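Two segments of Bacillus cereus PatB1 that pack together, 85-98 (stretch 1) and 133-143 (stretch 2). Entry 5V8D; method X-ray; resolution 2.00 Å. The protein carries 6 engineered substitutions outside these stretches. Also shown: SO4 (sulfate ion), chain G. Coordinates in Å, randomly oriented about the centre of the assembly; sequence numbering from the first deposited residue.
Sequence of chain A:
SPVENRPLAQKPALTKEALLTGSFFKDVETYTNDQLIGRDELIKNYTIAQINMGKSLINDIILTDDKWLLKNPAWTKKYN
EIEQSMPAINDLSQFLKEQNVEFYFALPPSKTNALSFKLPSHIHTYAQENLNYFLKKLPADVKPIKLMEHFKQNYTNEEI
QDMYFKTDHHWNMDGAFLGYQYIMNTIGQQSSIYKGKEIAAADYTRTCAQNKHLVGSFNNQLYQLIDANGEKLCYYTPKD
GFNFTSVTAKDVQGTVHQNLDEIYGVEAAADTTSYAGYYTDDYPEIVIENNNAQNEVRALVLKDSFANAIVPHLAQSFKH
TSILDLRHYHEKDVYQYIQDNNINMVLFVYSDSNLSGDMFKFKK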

# COMPACT_ATOMS: atom_id res chain seq x y z
N SER A 85 9.98 -17.85 -2.23
CA SER A 85 8.61 -17.36 -2.17
C SER A 85 8.03 -17.05 -3.55
O SER A 85 6.81 -17.04 -3.72
CB SER A 85 8.53 -16.08 -1.31
OG SER A 85 8.62 -16.36 0.08
N MET A 86 8.89 -16.78 -4.53
CA MET A 86 8.43 -16.39 -5.87
C MET A 86 7.47 -17.37 -6.58
O MET A 86 6.59 -16.92 -7.32
CB MET A 86 9.65 -16.11 -6.78
CG MET A 86 9.30 -15.44 -8.12
SD MET A 86 8.38 -13.88 -7.99
CE MET A 86 9.63 -12.87 -7.17
N PRO A 87 7.60 -18.70 -6.38
CA PRO A 87 6.64 -19.59 -7.06
C PRO A 87 5.17 -19.31 -6.72
O PRO A 87 4.29 -19.60 -7.51
CB PRO A 87 7.04 -20.97 -6.57
CG PRO A 87 8.52 -20.86 -6.37
CD PRO A 87 8.71 -19.48 -5.79
N ALA A 88 4.92 -18.80 -5.52
CA ALA A 88 3.57 -18.44 -5.13
C ALA A 88 3.06 -17.37 -6.09
O ALA A 88 1.92 -17.43 -6.54
CB ALA A 88 3.53 -17.93 -3.69
N ILE A 89 3.92 -16.40 -6.37
CA ILE A 89 3.61 -15.34 -7.31
C ILE A 89 3.49 -15.93 -8.71
O ILE A 89 2.57 -15.57 -9.45
CB ILE A 89 4.67 -14.22 -7.29
CG1 ILE A 89 4.69 -13.53 -5.92
CG2 ILE A 89 4.38 -13.18 -8.37
CD1 ILE A 89 5.59 -12.30 -5.85
N ASN A 90 4.40 -16.84 -9.05
CA ASN A 90 4.35 -17.49 -10.37
C ASN A 90 2.98 -18.14 -10.61
O ASN A 90 2.34 -17.92 -11.65
CB ASN A 90 5.46 -18.52 -10.51
CG ASN A 90 6.84 -17.88 -10.64
OD1 ASN A 90 6.95 -16.69 -10.95
ND2 ASN A 90 7.90 -18.65 -10.37
N ASP A 91 2.53 -18.91 -9.63
CA ASP A 91 1.26 -19.62 -9.75
C ASP A 91 0.07 -18.66 -9.76
O ASP A 91 -0.87 -18.85 -10.51
CB ASP A 91 1.11 -20.64 -8.61
CG ASP A 91 2.04 -21.83 -8.76
OD1 ASP A 91 2.59 -22.05 -9.87
OD2 ASP A 91 2.23 -22.56 -7.77
N LEU A 92 0.10 -17.62 -8.94
CA LEU A 92 -1.02 -16.68 -8.93
C LEU A 92 -1.12 -15.94 -10.27
O LEU A 92 -2.22 -15.71 -10.79
CB LEU A 92 -0.89 -15.68 -7.77
CG LEU A 92 -2.01 -14.64 -7.65
CD1 LEU A 92 -3.37 -15.30 -7.44
CD2 LEU A 92 -1.73 -13.70 -6.52
N SER A 93 0.04 -15.58 -10.82
CA SER A 93 0.06 -14.86 -12.09
C SER A 93 -0.46 -15.77 -13.21
O SER A 93 -1.21 -15.35 -14.08
CB SER A 93 1.47 -14.35 -12.41
OG SER A 93 1.54 -13.75 -13.71
N GLN A 94 -0.08 -17.04 -13.17
CA GLN A 94 -0.56 -17.95 -14.19
C GLN A 94 -2.08 -18.13 -14.12
O GLN A 94 -2.77 -18.13 -15.15
CB GLN A 94 0.14 -19.28 -14.06
CG GLN A 94 -0.36 -20.32 -14.99
CD GLN A 94 0.28 -21.63 -14.68
OE1 GLN A 94 1.40 -21.89 -15.12
NE2 GLN A 94 -0.41 -22.46 -13.89
N PHE A 95 -2.59 -18.26 -12.90
CA PHE A 95 -4.02 -18.43 -12.69
C PHE A 95 -4.81 -17.19 -13.15
O PHE A 95 -5.82 -17.32 -13.84
CB PHE A 95 -4.28 -18.72 -11.21
CG PHE A 95 -5.72 -18.64 -10.82
CD1 PHE A 95 -6.59 -19.68 -11.14
CD2 PHE A 95 -6.21 -17.55 -10.14
CE1 PHE A 95 -7.93 -19.61 -10.79
CE2 PHE A 95 -7.53 -17.47 -9.77
CZ PHE A 95 -8.40 -18.50 -10.10
N LEU A 96 -4.33 -16.01 -12.78
CA LEU A 96 -4.99 -14.75 -13.17
C LEU A 96 -4.91 -14.45 -14.67
O LEU A 96 -5.90 -14.04 -15.28
CB LEU A 96 -4.39 -13.59 -12.40
CG LEU A 96 -4.54 -13.68 -10.89
CD1 LEU A 96 -3.88 -12.48 -10.25
CD2 LEU A 96 -6.02 -13.79 -10.51
N LYS A 97 -3.74 -14.67 -15.26
CA LYS A 97 -3.59 -14.49 -16.71
C LYS A 97 -4.60 -15.36 -17.45
O LYS A 97 -5.18 -14.92 -18.44
CB LYS A 97 -2.16 -14.83 -17.18
CG LYS A 97 -1.92 -14.60 -18.69
CD LYS A 97 -0.42 -14.65 -19.00
CE LYS A 97 -0.14 -14.47 -20.49
NZ LYS A 97 1.33 -14.50 -20.74
N GLU A 98 -4.81 -16.58 -16.98
CA GLU A 98 -5.78 -17.46 -17.62
C GLU A 98 -7.21 -16.86 -17.60
O GLU A 98 -7.95 -17.01 -18.56
CB GLU A 98 -5.78 -18.84 -16.96
CG GLU A 98 -6.47 -19.95 -17.79
CD GLU A 98 -7.99 -19.93 -17.71
OE1 GLU A 98 -8.54 -19.42 -16.72
OE2 GLU A 98 -8.65 -20.40 -18.66
N TYR A 133 16.41 -7.87 -7.36
CA TYR A 133 16.29 -9.31 -7.54
C TYR A 133 14.82 -9.74 -7.64
O TYR A 133 14.44 -10.54 -8.49
CB TYR A 133 16.97 -10.06 -6.40
CG TYR A 133 17.00 -11.55 -6.63
CD1 TYR A 133 17.89 -12.11 -7.54
CD2 TYR A 133 16.14 -12.40 -5.94
CE1 TYR A 133 17.91 -13.49 -7.76
CE2 TYR A 133 16.15 -13.77 -6.15
CZ TYR A 133 17.04 -14.31 -7.07
OH TYR A 133 17.09 -15.67 -7.29
N PHE A 134 14.01 -9.20 -6.74
CA PHE A 134 12.57 -9.45 -6.74
C PHE A 134 11.96 -9.08 -8.09
O PHE A 134 11.24 -9.89 -8.68
CB PHE A 134 11.90 -8.68 -5.60
CG PHE A 134 10.41 -8.86 -5.52
CD1 PHE A 134 9.86 -9.96 -4.88
CD2 PHE A 134 9.55 -7.90 -6.05
CE1 PHE A 134 8.48 -10.11 -4.78
CE2 PHE A 134 8.17 -8.04 -5.95
CZ PHE A 134 7.64 -9.15 -5.30
N LEU A 135 12.26 -7.87 -8.58
CA LEU A 135 11.74 -7.40 -9.87
C LEU A 135 12.24 -8.23 -11.04
O LEU A 135 11.52 -8.44 -12.03
CB LEU A 135 12.12 -5.93 -10.11
CG LEU A 135 11.39 -4.98 -9.18
CD1 LEU A 135 11.87 -3.55 -9.30
CD2 LEU A 135 9.89 -5.10 -9.43
N LYS A 136 13.47 -8.69 -10.93
CA LYS A 136 14.06 -9.49 -11.98
C LYS A 136 13.35 -10.86 -12.11
O LYS A 136 13.19 -11.38 -13.21
CB LYS A 136 15.56 -9.66 -11.73
CG LYS A 136 16.24 -10.69 -12.56
CD LYS A 136 17.63 -10.98 -12.01
CE LYS A 136 18.45 -11.82 -12.98
NZ LYS A 136 17.93 -13.21 -13.14
N LYS A 137 12.91 -11.41 -10.98
CA LYS A 137 12.31 -12.75 -10.96
C LYS A 137 10.78 -12.77 -11.13
O LYS A 137 10.20 -13.85 -11.35
CB LYS A 137 12.69 -13.47 -9.66
CG LYS A 137 14.18 -13.79 -9.53
CD LYS A 137 14.67 -14.65 -10.70
CE LYS A 137 16.16 -14.88 -10.62
NZ LYS A 137 16.68 -15.68 -11.78
N LEU A 138 10.13 -11.62 -11.03
CA LEU A 138 8.69 -11.55 -11.29
C LEU A 138 8.34 -12.09 -12.67
O LEU A 138 9.10 -11.89 -13.61
CB LEU A 138 8.17 -10.11 -11.21
CG LEU A 138 7.90 -9.49 -9.84
CD1 LEU A 138 7.42 -8.07 -10.02
CD2 LEU A 138 6.88 -10.31 -9.06
N PRO A 139 7.18 -12.75 -12.80
CA PRO A 139 6.70 -13.07 -14.15
C PRO A 139 6.48 -11.80 -14.95
O PRO A 139 6.15 -10.77 -14.37
CB PRO A 139 5.36 -13.78 -13.91
CG PRO A 139 5.39 -14.22 -12.46
CD PRO A 139 6.24 -13.18 -11.75
N ALA A 140 6.64 -11.88 -16.26
CA ALA A 140 6.43 -10.76 -17.16
C ALA A 140 5.03 -10.15 -17.02
O ALA A 140 4.86 -8.96 -17.22
CB ALA A 140 6.66 -11.21 -18.62
N ASP A 141 4.04 -10.97 -16.65
CA ASP A 141 2.66 -10.50 -16.60
C ASP A 141 2.24 -9.94 -15.23
O ASP A 141 1.07 -9.61 -15.02
CB ASP A 141 1.73 -11.63 -17.03
CG ASP A 141 1.82 -11.91 -18.52
OD1 ASP A 141 1.34 -11.07 -19.31
OD2 ASP A 141 2.39 -12.94 -18.91
N VAL A 142 3.19 -9.84 -14.32
CA VAL A 142 2.98 -9.12 -13.07
C VAL A 142 3.55 -7.72 -13.28
O VAL A 142 4.76 -7.57 -13.50
CB VAL A 142 3.66 -9.85 -11.89
CG1 VAL A 142 3.50 -9.10 -10.55
CG2 VAL A 142 3.07 -11.22 -11.76
N LYS A 143 2.68 -6.71 -13.30
CA LYS A 143 3.14 -5.36 -13.62
C LYS A 143 3.53 -4.62 -12.35
O LYS A 143 2.66 -4.22 -11.57
CB LYS A 143 2.05 -4.59 -14.37
CG LYS A 143 1.51 -5.34 -15.55
CD LYS A 143 2.61 -5.63 -16.55
CE LYS A 143 2.41 -7.00 -17.18
NZ LYS A 143 1.08 -7.09 -17.89
S SO4 G . 19.77 -15.96 -10.77
O1 SO4 G . 19.17 -15.22 -11.88
O2 SO4 G . 18.74 -16.73 -10.07
O3 SO4 G . 20.79 -16.87 -11.28
O4 SO4 G . 20.38 -15.02 -9.84
O HOH W 1 -0.63 -12.19 -14.25

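How does one helix meet a chain that stops being helical halfway along the contact? Residues 85-98 offer one side of a helix, with Met86, Ile89, Ser93 and Lys97 all directing their CA-to-CB bonds toward the partner. Against the first of these lies the last turn of helix 133-137; the helix axes stay 11.2 Å apart, so long side chains must span the gap. Beyond it, Pro139 to Val142 form a type I turn, closed by Val142 N to Pro139 O at 3.1 Å, that fits against the later part of the helix.

Which bump fills the hollow at the helical end? Met86, buried and flexible enough to fold with chi2 and chi3 both p, folds over the side chains of Phe134 and Leu138: its CE lies 3.7 Å from Phe134 CD1, and its SD is 4.0 Å from Leu138 CD2. It also packs against the backbone, with Met86 CG 3.7 Å from Lys137 O. Ile89 continues this surface. Its CD1 reaches Phe134 CE1 at 3.8 Å, while its CG2 sits among Leu138 CD2 (3.9 Å), Pro139 CD (3.9 Å) and Val142 CG2 (4.1 Å), a branched side chain touching both the ring and the turn.

Why is the middle of the contact so close? Small Ser93 leaves room for the turn, and Val142 CG2 comes within 3.5 Å of Ser93 OG. The compact ring of Pro139 also fits here, its CB 3.8 Å from Ser93 OG and its CG 3.3 Å from Asn90 OD1. The buried hydroxyl is not left unpaired: Ser93 OG hydrogen-bonds water 1 at 2.7 Å, and that water donates to Asp141 O at 3.2 Å.

What fastens the exposed end? Lys97, extended with all four chi angles t, brings NZ to Asp141 OD2 at 2.6 Å, a hydrogen-bonded salt bridge and the only direct hydrogen bond between the stretches. Its long reach suits a place where charge can remain near solvent.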